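PDB 2CWS: alginate lyase A1-II' from Sphingomonas sp. A1, which probably depolymerises the polysaccharide alginate by beta-elimination, the activity expected of the polysaccharide lyase family 7 domain that this chain comprises. Local coordinates for residues A109-I114 and P123-V128; L134-K139 and Y162-R167; V149-T154 and R182-V187. All blocks are in the same frame, centred on the assembly; numbering follows the deposited sequence. Where two conformers were deposited one is given.

Contact 1: A109-I114 and P123-V128. With SO4 (sulfate ion), chain B.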
ATOM      1  N   ALA A 109      -2.961   1.815  -0.365  1.00  3.09           N
ATOM      2  CA  ALA A 109      -1.631   2.105   0.122  1.00  3.08           C
ATOM      3  C   ALA A 109      -1.531   1.656   1.561  1.00  2.96           C
ATOM      4  O   ALA A 109      -2.553   1.548   2.267  1.00  3.60           O
ATOM      5  CB  ALA A 109      -1.314   3.607   0.020  1.00  4.37           C
ATOM      6  N   GLN A 110      -0.309   1.391   1.998  1.00  3.25           N
ATOM      7  CA  GLN A 110      -0.079   0.996   3.402  1.00  3.23           C
ATOM      8  C   GLN A 110       1.269   1.507   3.873  1.00  3.33           C
ATOM      9  O   GLN A 110       2.200   1.737   3.095  1.00  3.36           O
ATOM     10  CB  GLN A 110      -0.060  -0.548   3.625  1.00  3.50           C
ATOM     11  CG  GLN A 110      -1.212  -1.274   2.966  1.00  4.28           C
ATOM     12  CD  GLN A 110      -1.287  -2.698   3.451  1.00  4.50           C
ATOM     13  OE1 GLN A 110      -1.298  -2.937   4.677  1.00  6.40           O
ATOM     14  NE2 GLN A 110      -1.363  -3.636   2.521  1.00  4.83           N
ATOM     15  N   ILE A 111       1.382   1.578   5.208  1.00  3.28           N
ATOM     16  CA  ILE A 111       2.657   1.370   5.891  1.00  3.86           C
ATOM     17  C   ILE A 111       2.476   0.047   6.634  1.00  4.18           C
ATOM     18  O   ILE A 111       1.544  -0.046   7.442  1.00  4.61           O
ATOM     19  CB  ILE A 111       3.044   2.488   6.880  0.89  4.39           C
ATOM     20  CG1 ILE A 111       3.237   3.813   6.165  0.89  5.30           C
ATOM     21  CG2 ILE A 111       4.308   2.055   7.628  0.89  5.66           C
ATOM     22  CD1 ILE A 111       3.529   4.932   7.152  0.89  5.92           C
ATOM     23  N   HIS A 112       3.370  -0.911   6.397  1.00  4.30           N
ATOM     24  CA  HIS A 112       3.247  -2.180   7.063  1.00  4.54           C
ATOM     25  C   HIS A 112       4.396  -2.375   8.050  1.00  4.70           C
ATOM     26  O   HIS A 112       5.573  -2.066   7.717  1.00  5.12           O
ATOM     27  CB  HIS A 112       3.292  -3.288   5.982  1.00  5.75           C
ATOM     28  CG  HIS A 112       2.575  -4.512   6.427  1.00  5.70           C
ATOM     29  ND1 HIS A 112       3.009  -5.368   7.418  1.00  6.50           N
ATOM     30  CD2 HIS A 112       1.396  -4.998   6.002  1.00  7.01           C
ATOM     31  CE1 HIS A 112       2.130  -6.352   7.561  1.00  8.31           C
ATOM     32  NE2 HIS A 112       1.116  -6.169   6.703  1.00  8.79           N
ATOM     33  N   GLY A 113       4.071  -2.868   9.255  1.00  5.05           N
ATOM     34  CA  GLY A 113       5.111  -3.261  10.161  1.00  4.84           C
ATOM     35  C   GLY A 113       5.762  -4.570   9.774  1.00  4.71           C
ATOM     36  O   GLY A 113       5.201  -5.394   9.058  1.00  6.03           O
ATOM     37  N   ILE A 114       6.965  -4.768  10.331  1.00  4.95           N
ATOM     38  CA  ILE A 114       7.692  -6.040  10.123  1.00  5.59           C
ATOM     39  C   ILE A 114       8.665  -6.151  11.294  1.00  5.62           C
ATOM     40  O   ILE A 114       9.153  -5.133  11.820  1.00  6.40           O
ATOM     41  CB  ILE A 114       8.424  -6.038   8.761  1.00  5.59           C
ATOM     42  CG1 ILE A 114       9.066  -7.420   8.453  1.00  6.35           C
ATOM     43  CG2 ILE A 114       9.421  -4.898   8.640  1.00  6.45           C
ATOM     44  CD1 ILE A 114       9.493  -7.500   6.993  1.00  7.15           C
ATOM     45  N   PRO A 123      -0.051  -4.381  10.034  0.63  5.83           N
ATOM     46  CA  PRO A 123      -0.055  -3.086   9.288  0.63  4.75           C
ATOM     47  C   PRO A 123      -0.093  -1.975  10.322  0.63  4.33           C
ATOM     48  O   PRO A 123      -0.656  -2.147  11.392  0.63  5.82           O
ATOM     49  CB  PRO A 123      -1.325  -3.109   8.477  0.63  6.86           C
ATOM     50  CG  PRO A 123      -2.116  -4.261   8.970  0.63 11.32           C
ATOM     51  CD  PRO A 123      -1.278  -5.154   9.838  0.63  7.71           C
ATOM     52  N   LEU A 124       0.497  -0.844   9.921  1.00  4.37           N
ATOM     53  CA  LEU A 124       0.359   0.390  10.706  1.00  4.47           C
ATOM     54  C   LEU A 124      -0.654   1.359  10.092  1.00  3.83           C
ATOM     55  O   LEU A 124      -1.550   1.826  10.785  1.00  5.56           O
ATOM     56  CB  LEU A 124       1.722   1.090  10.820  1.00  4.72           C
ATOM     57  CG  LEU A 124       1.660   2.475  11.537  1.00  5.25           C
ATOM     58  CD1 LEU A 124       1.267   2.294  13.017  1.00  6.34           C
ATOM     59  CD2 LEU A 124       2.986   3.199  11.385  1.00  6.58           C
ATOM     60  N   VAL A 125      -0.514   1.668   8.805  1.00  4.17           N
ATOM     61  CA  VAL A 125      -1.459   2.554   8.107  1.00  3.88           C
ATOM     62  C   VAL A 125      -2.062   1.776   6.957  1.00  3.66           C
ATOM     63  O   VAL A 125      -1.316   1.165   6.184  1.00  4.16           O
ATOM     64  CB  VAL A 125      -0.790   3.835   7.589  1.00  4.28           C
ATOM     65  CG1 VAL A 125      -1.820   4.698   6.844  1.00  5.57           C
ATOM     66  CG2 VAL A 125      -0.101   4.595   8.736  1.00  5.13           C
ATOM     67  N   LYS A 126      -3.367   1.847   6.811  1.00  3.87           N
ATOM     68  CA  LYS A 126      -4.084   1.284   5.675  1.00  4.11           C
ATOM     69  C   LYS A 126      -4.958   2.336   5.046  1.00  3.61           C
ATOM     70  O   LYS A 126      -5.820   2.920   5.729  1.00  4.91           O
ATOM     71  CB  LYS A 126      -4.981   0.099   6.104  1.00  5.32           C
ATOM     72  CG  LYS A 126      -4.175  -0.997   6.823  1.00  7.74           C
ATOM     73  CD  LYS A 126      -5.085  -1.954   7.634  1.00 10.88           C
ATOM     74  CE  LYS A 126      -5.556  -1.226   8.927  1.00 16.56           C
ATOM     75  NZ  LYS A 126      -6.415  -2.164   9.724  1.00 23.19           N
ATOM     76  N   ALA A 127      -4.750   2.621   3.757  1.00  3.67           N
ATOM     77  CA  ALA A 127      -5.557   3.613   3.035  1.00  3.31           C
ATOM     78  C   ALA A 127      -6.703   2.868   2.386  1.00  2.83           C
ATOM     79  O   ALA A 127      -6.522   2.210   1.356  1.00  3.87           O
ATOM     80  CB  ALA A 127      -4.672   4.367   2.049  1.00  5.03           C
ATOM     81  N   VAL A 128      -7.877   2.934   3.022  1.00  3.38           N
ATOM     82  CA  VAL A 128      -9.048   2.156   2.621  1.00  3.72           C
ATOM     83  C   VAL A 128      -9.970   2.984   1.756  1.00  4.57           C
ATOM     84  O   VAL A 128     -10.550   3.978   2.229  1.00  6.78           O
ATOM     85  CB  VAL A 128      -9.808   1.677   3.868  1.00  4.91           C
ATOM     86  CG1 VAL A 128     -11.008   0.829   3.442  1.00  8.12           C
ATOM     87  CG2 VAL A 128      -8.886   0.901   4.824  1.00  6.60           C
TER
HETATM   88  S   SO4 B 401      -1.686  -7.637   5.123  0.66  5.94           S
HETATM   89  O1  SO4 B 401      -1.062  -6.633   4.075  0.66  4.68           O
HETATM   90  O2  SO4 B 401      -0.914  -7.698   6.344  0.66  7.26           O
HETATM   91  O3  SO4 B 401      -2.993  -7.223   5.475  0.66  5.91           O
HETATM   92  O4  SO4 B 401      -1.720  -8.973   4.539  0.66  7.40           O
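I111 carries the apolar centre, its CD1 lying 4.0 Å from CG2 of V125 and its CG2 4.1 Å from CD2 of L124. On the same sheet face A109 and A127 bring their CB atoms together at 4.0 Å, and M164 and I166 of the facing sheet pack against this layer. The hairpin is antiparallel, but I111 O is gripped twice, by V125 N at 3.0 Å and by L124 N at 2.8 Å, which is a classic beta bulge. Beyond it the other face is polar. H112 has CG anti to the backbone N (chi1 -154°), and its ring lies over P123 N, with Y199 meeting it nearly parallel. H112 ND1 donates to G113 O, which fixes the ring's rotation, while NE2 makes an almost straight 2.6 Å bond to O2 of a sulfate ion. An alanine at H112 would probably leave that sulfate oxygen without its straight donor and open a gap over P123. Q110 NE2 reaches sulfate O1 only weakly and bonds chiefly to E69; R67 and Y205 also hold the ion. A polar, anion-binding sheet face backed by an apolar one is consistent with the substrate cleft of the family 7 beta-jelly-roll.

Contact 2: L134-K139 and Y162-R167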
ATOM      1  N   LEU A 134     -12.422   7.956   1.621  1.00  4.49           N
ATOM      2  CA  LEU A 134     -11.229   7.163   1.941  1.00  4.13           C
ATOM      3  C   LEU A 134     -10.993   7.264   3.433  1.00  3.92           C
ATOM      4  O   LEU A 134     -11.186   8.331   4.052  1.00  6.18           O
ATOM      5  CB  LEU A 134     -10.028   7.660   1.139  1.00  7.20           C
ATOM      6  CG  LEU A 134      -8.821   6.672   1.282  1.00  7.26           C
ATOM      7  CD1 LEU A 134      -8.178   6.394  -0.056  1.00  9.14           C
ATOM      8  CD2 LEU A 134      -7.869   7.279   2.307  1.00  7.60           C
ATOM      9  N   ASP A 135     -10.614   6.165   4.055  1.00  3.51           N
ATOM     10  CA  ASP A 135     -10.336   6.080   5.479  1.00  3.45           C
ATOM     11  C   ASP A 135      -8.865   5.699   5.642  1.00  3.72           C
ATOM     12  O   ASP A 135      -8.488   4.577   5.290  1.00  4.21           O
ATOM     13  CB  ASP A 135     -11.244   5.030   6.095  1.00  4.75           C
ATOM     14  CG  ASP A 135     -11.079   4.848   7.588  1.00  4.38           C
ATOM     15  OD1 ASP A 135     -10.327   5.574   8.257  1.00  5.08           O
ATOM     16  OD2 ASP A 135     -11.772   3.885   8.065  1.00  5.84           O
ATOM     17  N   MET A 136      -8.054   6.631   6.130  1.00  3.85           N
ATOM     18  CA  MET A 136      -6.669   6.301   6.489  1.00  4.49           C
ATOM     19  C   MET A 136      -6.673   5.751   7.892  1.00  5.27           C
ATOM     20  O   MET A 136      -6.724   6.501   8.873  1.00  9.42           O
ATOM     21  CB  MET A 136      -5.855   7.611   6.618  0.62  5.93           C
ATOM     22  CG  MET A 136      -5.467   8.081   5.233  0.62  5.18           C
ATOM     23  SD  MET A 136      -4.209   7.061   4.448  0.62  4.01           S
ATOM     24  CE  MET A 136      -3.380   8.363   3.552  0.62  8.86           C
ATOM     25  N   GLN A 137      -6.643   4.450   8.010  1.00  4.22           N
ATOM     26  CA  GLN A 137      -6.743   3.749   9.292  1.00  5.28           C
ATOM     27  C   GLN A 137      -5.337   3.585   9.861  1.00  5.59           C
ATOM     28  O   GLN A 137      -4.435   3.135   9.163  1.00  8.47           O
ATOM     29  CB  GLN A 137      -7.372   2.363   9.072  1.00  6.20           C
ATOM     30  CG  GLN A 137      -8.795   2.492   8.545  1.00  7.08           C
ATOM     31  CD  GLN A 137      -9.525   1.178   8.281  1.00  7.46           C
ATOM     32  OE1 GLN A 137     -10.745   1.191   7.926  1.00 10.07           O
ATOM     33  NE2 GLN A 137      -8.895   0.076   8.391  1.00  9.11           N
ATOM     34  N   VAL A 138      -5.178   3.964  11.124  1.00  5.21           N
ATOM     35  CA  VAL A 138      -3.873   3.806  11.804  1.00  5.11           C
ATOM     36  C   VAL A 138      -4.066   2.869  12.966  1.00  4.76           C
ATOM     37  O   VAL A 138      -4.884   3.131  13.884  1.00  5.57           O
ATOM     38  CB  VAL A 138      -3.283   5.156  12.266  1.00  5.50           C
ATOM     39  CG1 VAL A 138      -1.910   4.930  12.861  1.00  6.30           C
ATOM     40  CG2 VAL A 138      -3.208   6.155  11.107  1.00  6.96           C
ATOM     41  N   LYS A 139      -3.360   1.765  12.974  1.00  5.11           N
ATOM     42  CA  LYS A 139      -3.524   0.805  14.039  1.00  5.50           C
ATOM     43  C   LYS A 139      -3.061   1.393  15.355  1.00  5.53           C
ATOM     44  O   LYS A 139      -2.071   2.118  15.403  1.00  6.13           O
ATOM     45  CB  LYS A 139      -2.721  -0.454  13.668  1.00  6.96           C
ATOM     46  CG  LYS A 139      -3.062  -1.630  14.609  1.00  8.40           C
ATOM     47  CD  LYS A 139      -2.362  -2.915  14.249  1.00  9.87           C
ATOM     48  CE  LYS A 139      -2.935  -4.155  14.891  1.00 11.61           C
ATOM     49  NZ  LYS A 139      -3.105  -4.045  16.382  1.00 11.72           N
ATOM     50  N   TYR A 162      -6.873  11.131  -6.689  1.00  4.55           N
ATOM     51  CA  TYR A 162      -6.430  11.571  -5.354  1.00  4.93           C
ATOM     52  C   TYR A 162      -4.913  11.737  -5.352  1.00  4.25           C
ATOM     53  O   TYR A 162      -4.172  10.986  -5.989  1.00  5.04           O
ATOM     54  CB  TYR A 162      -6.852  10.606  -4.244  1.00  5.62           C
ATOM     55  CG  TYR A 162      -6.829   9.114  -4.588  1.00  4.54           C
ATOM     56  CD1 TYR A 162      -8.000   8.451  -4.864  1.00  4.54           C
ATOM     57  CD2 TYR A 162      -5.642   8.391  -4.599  1.00  4.48           C
ATOM     58  CE1 TYR A 162      -8.018   7.084  -5.163  1.00  4.66           C
ATOM     59  CE2 TYR A 162      -5.613   7.040  -4.914  1.00  4.51           C
ATOM     60  CZ  TYR A 162      -6.812   6.391  -5.191  1.00  4.09           C
ATOM     61  OH  TYR A 162      -6.877   5.046  -5.530  1.00  4.52           O
ATOM     62  N   ASN A 163      -4.495  12.734  -4.594  1.00  4.52           N
ATOM     63  CA  ASN A 163      -3.109  12.967  -4.249  1.00  4.60           C
ATOM     64  C   ASN A 163      -2.830  12.620  -2.798  0.61  3.91           C
ATOM     65  O   ASN A 163      -3.225  13.367  -1.901  0.61  3.49           O
ATOM     66  CB  ASN A 163      -2.740  14.434  -4.430  1.00  5.75           C
ATOM     67  CG  ASN A 163      -2.773  14.817  -5.890  1.00  5.34           C
ATOM     68  OD1 ASN A 163      -2.033  14.256  -6.679  1.00  9.51           O
ATOM     69  ND2 ASN A 163      -3.647  15.742  -6.280  1.00  6.89           N
ATOM     70  N   MET A 164      -2.188  11.513  -2.562  1.00  3.97           N
ATOM     71  CA  MET A 164      -2.043  10.941  -1.236  1.00  4.38           C
ATOM     72  C   MET A 164      -0.623  11.150  -0.729  1.00  4.16           C
ATOM     73  O   MET A 164       0.323  11.107  -1.517  1.00  4.61           O
ATOM     74  CB  MET A 164      -2.343   9.441  -1.319  1.00  4.90           C
ATOM     75  CG  MET A 164      -2.260   8.734   0.012  1.00  5.82           C
ATOM     76  SD  MET A 164      -2.503   6.950  -0.158  1.00  7.98           S
ATOM     77  CE  MET A 164      -4.209   6.906  -0.733  1.00  9.50           C
ATOM     78  N   GLU A 165      -0.502  11.345   0.591  1.00  4.24           N
ATOM     79  CA  GLU A 165       0.831  11.325   1.192  1.00  4.83           C
ATOM     80  C   GLU A 165       0.683  10.594   2.516  1.00  3.84           C
ATOM     81  O   GLU A 165      -0.288  10.769   3.237  1.00  4.71           O
ATOM     82  CB  GLU A 165       1.338  12.751   1.394  1.00  5.66           C
ATOM     83  CG  GLU A 165       2.746  12.820   1.983  1.00  8.24           C
ATOM     84  CD  GLU A 165       3.240  14.246   2.002  1.00 12.16           C
ATOM     85  OE1 GLU A 165       3.969  14.591   2.935  1.00 15.27           O
ATOM     86  OE2 GLU A 165       2.866  15.046   1.089  1.00 15.82           O
ATOM     87  N   ILE A 166       1.687   9.775   2.805  1.00  4.13           N
ATOM     88  CA  ILE A 166       1.742   9.093   4.106  1.00  4.14           C
ATOM     89  C   ILE A 166       3.158   9.292   4.637  1.00  3.73           C
ATOM     90  O   ILE A 166       4.112   8.915   3.940  1.00  4.57           O
ATOM     91  CB  ILE A 166       1.406   7.598   4.062  1.00  4.79           C
ATOM     92  CG1 ILE A 166       0.107   7.366   3.286  1.00  6.89           C
ATOM     93  CG2 ILE A 166       1.344   7.057   5.464  1.00  8.13           C
ATOM     94  CD1 ILE A 166      -0.243   5.863   3.165  1.00  7.43           C
ATOM     95  N   ARG A 167       3.279   9.921   5.790  1.00  5.07           N
ATOM     96  CA  ARG A 167       4.601  10.259   6.368  1.00  4.62           C
ATOM     97  C   ARG A 167       4.680   9.769   7.775  1.00  4.76           C
ATOM     98  O   ARG A 167       3.749   9.970   8.552  1.00  6.24           O
ATOM     99  CB  ARG A 167       4.804  11.805   6.323  1.00  5.88           C
ATOM    100  CG  ARG A 167       6.043  12.256   7.080  1.00  6.30           C
ATOM    101  CD  ARG A 167       6.305  13.740   6.812  1.00  7.37           C
ATOM    102  NE  ARG A 167       5.284  14.682   7.294  1.00  8.30           N
ATOM    103  CZ  ARG A 167       5.349  15.360   8.435  1.00  8.02           C
ATOM    104  NH1 ARG A 167       6.342  15.184   9.317  1.00  9.04           N
ATOM    105  NH2 ARG A 167       4.381  16.222   8.729  1.00 10.13           N
TER
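M136 and M164 meet obliquely in the interior of the beta-sandwich, where the two sheets of this jelly-roll lyase face each other. Strands 134-139 and 162-167 belong to different sheets; their axes run 10.9 Å apart and almost parallel, at 8°, so side chains, chiefly those of M136, M164, I166 and L134, span the gap. The reach comes mainly from M136. Its CG stands beside the backbone N, and the chain then bends at chi2 (-71°) and again at chi3, which sets the methyl CE between two residues of the other strand: CE is 3.6 Å from CG1 of I166 and 3.7 Å from CG of M164. M136 was modelled in two conformers, and this fit describes one of them. I166 also crosses M136 obliquely, presenting its CG1 branch, with CD1 a little farther off at 4.0 Å from M136 CE. The backbone is touched too, since E165 O lies 3.9 Å from the same methyl. M164 behaves differently: it leaves its strand extended, CG anti to the backbone N, and bends only at the end. The surroundings are equally apolar. A127 and F153 flank M136 within its own sheet, L93 lies beside M164, and from the strand next to 162-167 come V175, against M136, and M177, which touches both L134 and M164. L134 points into the same layer and crosses M164 at about a right angle. Here the chi3 turn of M164 (-65°) places its CE 4.1 Å from CD1 of L134.

Contact 3: V149-T154 and R182-V187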
ATOM      1  N   VAL A 149      -7.450   3.728  14.653  1.00  5.89           N
ATOM      2  CA  VAL A 149      -7.885   5.121  14.597  1.00  6.22           C
ATOM      3  C   VAL A 149      -8.287   5.400  13.147  1.00  4.99           C
ATOM      4  O   VAL A 149      -7.464   5.274  12.244  1.00  6.90           O
ATOM      5  CB  VAL A 149      -6.789   6.091  15.037  1.00  7.33           C
ATOM      6  CG1 VAL A 149      -7.323   7.516  15.021  1.00  8.15           C
ATOM      7  CG2 VAL A 149      -6.226   5.679  16.427  1.00  9.97           C
ATOM      8  N   HIS A 150      -9.541   5.793  12.939  1.00  5.10           N
ATOM      9  CA  HIS A 150     -10.020   6.080  11.593  1.00  4.97           C
ATOM     10  C   HIS A 150      -9.814   7.542  11.282  1.00  4.90           C
ATOM     11  O   HIS A 150      -9.868   8.408  12.168  1.00  6.67           O
ATOM     12  CB  HIS A 150     -11.517   5.709  11.493  1.00  5.82           C
ATOM     13  CG  HIS A 150     -11.710   4.234  11.712  1.00  5.46           C
ATOM     14  ND1 HIS A 150     -11.769   3.359  10.675  1.00  6.35           N
ATOM     15  CD2 HIS A 150     -11.777   3.456  12.826  1.00  7.13           C
ATOM     16  CE1 HIS A 150     -11.886   2.114  11.120  1.00  6.96           C
ATOM     17  NE2 HIS A 150     -11.921   2.165  12.443  1.00  8.19           N
ATOM     18  N   ASN A 151      -9.582   7.835   9.998  1.00  4.73           N
ATOM     19  CA  ASN A 151      -9.390   9.222   9.534  1.00  4.74           C
ATOM     20  C   ASN A 151     -10.109   9.339   8.195  1.00  4.00           C
ATOM     21  O   ASN A 151      -9.601   8.835   7.161  1.00  4.37           O
ATOM     22  CB  ASN A 151      -7.906   9.569   9.377  1.00  5.15           C
ATOM     23  CG  ASN A 151      -7.180   9.502  10.724  1.00  5.55           C
ATOM     24  OD1 ASN A 151      -7.230  10.471  11.517  1.00  6.54           O
ATOM     25  ND2 ASN A 151      -6.544   8.367  11.034  1.00  5.82           N
ATOM     26  N   TYR A 152     -11.269   9.956   8.214  1.00  3.99           N
ATOM     27  CA  TYR A 152     -12.165   9.923   7.053  1.00  4.12           C
ATOM     28  C   TYR A 152     -12.009  11.166   6.168  1.00  4.19           C
ATOM     29  O   TYR A 152     -12.006  12.304   6.704  1.00  5.07           O
ATOM     30  CB  TYR A 152     -13.639   9.863   7.503  1.00  4.97           C
ATOM     31  CG  TYR A 152     -13.912   8.566   8.275  1.00  5.12           C
ATOM     32  CD1 TYR A 152     -14.179   8.554   9.624  1.00  6.31           C
ATOM     33  CD2 TYR A 152     -13.872   7.344   7.588  1.00  5.93           C
ATOM     34  CE1 TYR A 152     -14.440   7.295  10.282  1.00  6.42           C
ATOM     35  CE2 TYR A 152     -14.112   6.111   8.198  1.00  6.00           C
ATOM     36  CZ  TYR A 152     -14.385   6.126   9.540  1.00  6.15           C
ATOM     37  OH  TYR A 152     -14.605   4.937  10.235  1.00  7.01           O
ATOM     38  N   PHE A 153     -11.911  10.907   4.872  1.00  4.22           N
ATOM     39  CA  PHE A 153     -11.838  11.949   3.852  1.00  4.50           C
ATOM     40  C   PHE A 153     -13.093  11.796   3.005  1.00  4.97           C
ATOM     41  O   PHE A 153     -13.232  10.837   2.227  1.00  6.48           O
ATOM     42  CB  PHE A 153     -10.554  11.784   3.007  1.00  5.09           C
ATOM     43  CG  PHE A 153      -9.310  11.933   3.854  1.00  4.27           C
ATOM     44  CD1 PHE A 153      -8.764  10.798   4.503  1.00  4.99           C
ATOM     45  CD2 PHE A 153      -8.737  13.166   4.028  1.00  5.08           C
ATOM     46  CE1 PHE A 153      -7.630  10.993   5.311  1.00  5.35           C
ATOM     47  CE2 PHE A 153      -7.591  13.338   4.790  1.00  5.43           C
ATOM     48  CZ  PHE A 153      -7.048  12.252   5.418  1.00  5.90           C
ATOM     49  N   THR A 154     -13.977  12.760   3.153  1.00  5.46           N
ATOM     50  CA  THR A 154     -15.272  12.766   2.507  1.00  6.35           C
ATOM     51  C   THR A 154     -15.198  13.298   1.083  1.00  5.59           C
ATOM     52  O   THR A 154     -14.622  14.369   0.831  1.00  6.11           O
ATOM     53  CB  THR A 154     -16.224  13.650   3.329  1.00  7.62           C
ATOM     54  OG1 THR A 154     -16.327  13.076   4.626  1.00  9.41           O
ATOM     55  CG2 THR A 154     -17.590  13.723   2.700  1.00  8.17           C
ATOM     56  N   ARG A 182      -4.085  14.610   8.488  1.00  4.26           N
ATOM     57  CA  ARG A 182      -4.450  14.229   9.852  1.00  4.47           C
ATOM     58  C   ARG A 182      -3.242  13.537  10.496  1.00  4.03           C
ATOM     59  O   ARG A 182      -2.382  13.019   9.765  1.00  5.59           O
ATOM     60  CB  ARG A 182      -5.623  13.207   9.836  1.00  5.29           C
ATOM     61  CG  ARG A 182      -6.704  13.553   8.835  1.00  5.28           C
ATOM     62  CD  ARG A 182      -7.543  14.798   9.178  1.00  6.04           C
ATOM     63  NE  ARG A 182      -8.464  15.121   8.043  1.00  5.35           N
ATOM     64  CZ  ARG A 182      -9.569  14.423   7.764  1.00  4.83           C
ATOM     65  NH1 ARG A 182     -10.284  14.755   6.692  1.00  5.42           N
ATOM     66  NH2 ARG A 182      -9.979  13.401   8.524  1.00  5.56           N
ATOM     67  N   SER A 183      -3.178  13.446  11.816  1.00  5.05           N
ATOM     68  CA  SER A 183      -2.023  12.767  12.422  1.00  5.42           C
ATOM     69  C   SER A 183      -2.471  11.865  13.553  1.00  5.35           C
ATOM     70  O   SER A 183      -3.487  12.102  14.225  1.00  5.61           O
ATOM     71  CB  SER A 183      -0.983  13.786  12.938  1.00  7.14           C
ATOM     72  OG  SER A 183      -1.480  14.487  14.103  1.00  8.59           O
ATOM     73  N   VAL A 184      -1.658  10.842  13.764  1.00  5.31           N
ATOM     74  CA  VAL A 184      -1.803   9.882  14.871  1.00  5.72           C
ATOM     75  C   VAL A 184      -0.424   9.585  15.441  1.00  5.18           C
ATOM     76  O   VAL A 184       0.470   9.166  14.705  1.00  5.28           O
ATOM     77  CB  VAL A 184      -2.457   8.585  14.382  1.00  5.92           C
ATOM     78  CG1 VAL A 184      -2.557   7.558  15.528  1.00  7.59           C
ATOM     79  CG2 VAL A 184      -3.838   8.842  13.771  1.00  7.37           C
ATOM     80  N   ASP A 185      -0.247   9.782  16.749  1.00  5.76           N
ATOM     81  CA  ASP A 185       1.041   9.520  17.390  1.00  5.86           C
ATOM     82  C   ASP A 185       1.046   8.046  17.815  1.00  4.84           C
ATOM     83  O   ASP A 185       0.629   7.689  18.877  1.00  6.28           O
ATOM     84  CB  ASP A 185       1.251  10.505  18.527  1.00  6.99           C
ATOM     85  CG  ASP A 185       2.568  10.273  19.240  1.00  7.06           C
ATOM     86  OD1 ASP A 185       3.304   9.356  18.867  1.00  7.05           O
ATOM     87  OD2 ASP A 185       2.824  11.092  20.175  1.00 10.31           O
ATOM     88  N   PHE A 186       1.537   7.184  16.916  1.00  4.94           N
ATOM     89  CA  PHE A 186       1.449   5.763  17.165  1.00  4.97           C
ATOM     90  C   PHE A 186       2.468   5.312  18.201  1.00  4.71           C
ATOM     91  O   PHE A 186       2.103   4.539  19.088  1.00  5.73           O
ATOM     92  CB  PHE A 186       1.519   4.937  15.846  1.00  5.06           C
ATOM     93  CG  PHE A 186       2.800   5.076  15.032  1.00  4.30           C
ATOM     94  CD1 PHE A 186       3.819   4.152  15.159  1.00  4.96           C
ATOM     95  CD2 PHE A 186       2.939   6.114  14.100  1.00  4.56           C
ATOM     96  CE1 PHE A 186       4.965   4.233  14.394  1.00  5.05           C
ATOM     97  CE2 PHE A 186       4.093   6.217  13.362  1.00  4.85           C
ATOM     98  CZ  PHE A 186       5.114   5.265  13.467  1.00  5.06           C
ATOM     99  N   VAL A 187       3.710   5.810  18.165  1.00  4.99           N
ATOM    100  CA  VAL A 187       4.591   5.445  19.262  1.00  5.85           C
ATOM    101  C   VAL A 187       4.059   5.960  20.603  1.00  6.81           C
ATOM    102  O   VAL A 187       4.255   5.278  21.628  1.00  7.74           O
ATOM    103  CB  VAL A 187       6.016   5.966  18.936  1.00  6.51           C
ATOM    104  CG1 VAL A 187       6.891   6.052  20.154  1.00 11.35           C
ATOM    105  CG2 VAL A 187       6.655   5.099  17.825  1.00  6.95           C
TER
HETATM  106  O   HOH W   1      -9.228  12.372  11.149  1.00  6.96           O
HETATM  107  O   HOH W   2      -6.248  11.743  13.807  1.00 20.27           O
HETATM  108  O   HOH W   3     -13.142  14.981   4.849  1.00  8.21           O
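R182 and F153 reach toward each other tip to tip, and the guanidinium lies flat on the ring: CZ sits 4.1 Å from the ring centroid, with the planes 30° apart, a stacked cation-pi pair. R182 NH1 comes down nearest CD2 of F153, at 3.5 Å, while the aliphatic CG touches the rim atom CZ of the same ring. In its own plane the guanidinium grips a single acceptor end-on, NH2 donating to Y152 O at 2.9 Å and NH1 to that same oxygen at 3.0 Å. Both nitrogens approach from one face of the carbonyl plane, NH2 well above it, and neither bond is straight. N151 and R182 run past one another in opposite directions, N151 OD1 lying 3.6 Å from R182 CB.

Around this core, one water joins N151 OD1 to R182 NH2, and another runs from N151 OD1 to S183 O. N151 itself is held by its ND2 to M136 O, and R182 NE by a salt bridge to D180. Farther along, V149 CG1 and V184 CG2 slide past each other 3.9 Å apart. The contact thus joins edge strands of the two sheets of the sandwich. With F153 over one face, the Y152 carbonyl at its edge and D180 at NE, the positive charge of R182 is probably well compensated, and it would probably polarise the Y152 carbonyl in turn.

Overall arrangement
From the N terminus, contact 1 comes first, closing the short loop between strands 106-114 and 120-130 within one sheet. The chain turns straight into 133-139, which pairs with 120-130 through bonds such as V128 O to D135 N, so contact 2 opens only after contact 1 has closed. Before contact 2 closes at 162-167, in the facing sheet, strand 148-154 joins 133-139 and opens contact 3, which closes at 182-187: contacts 2 and 3 therefore cross. Contact 1 ties neighbours in one sheet, contact 2 joins the sheets through their core, and contact 3 does so at their edges. L124 also packs on F186, linking contacts 1 and 3.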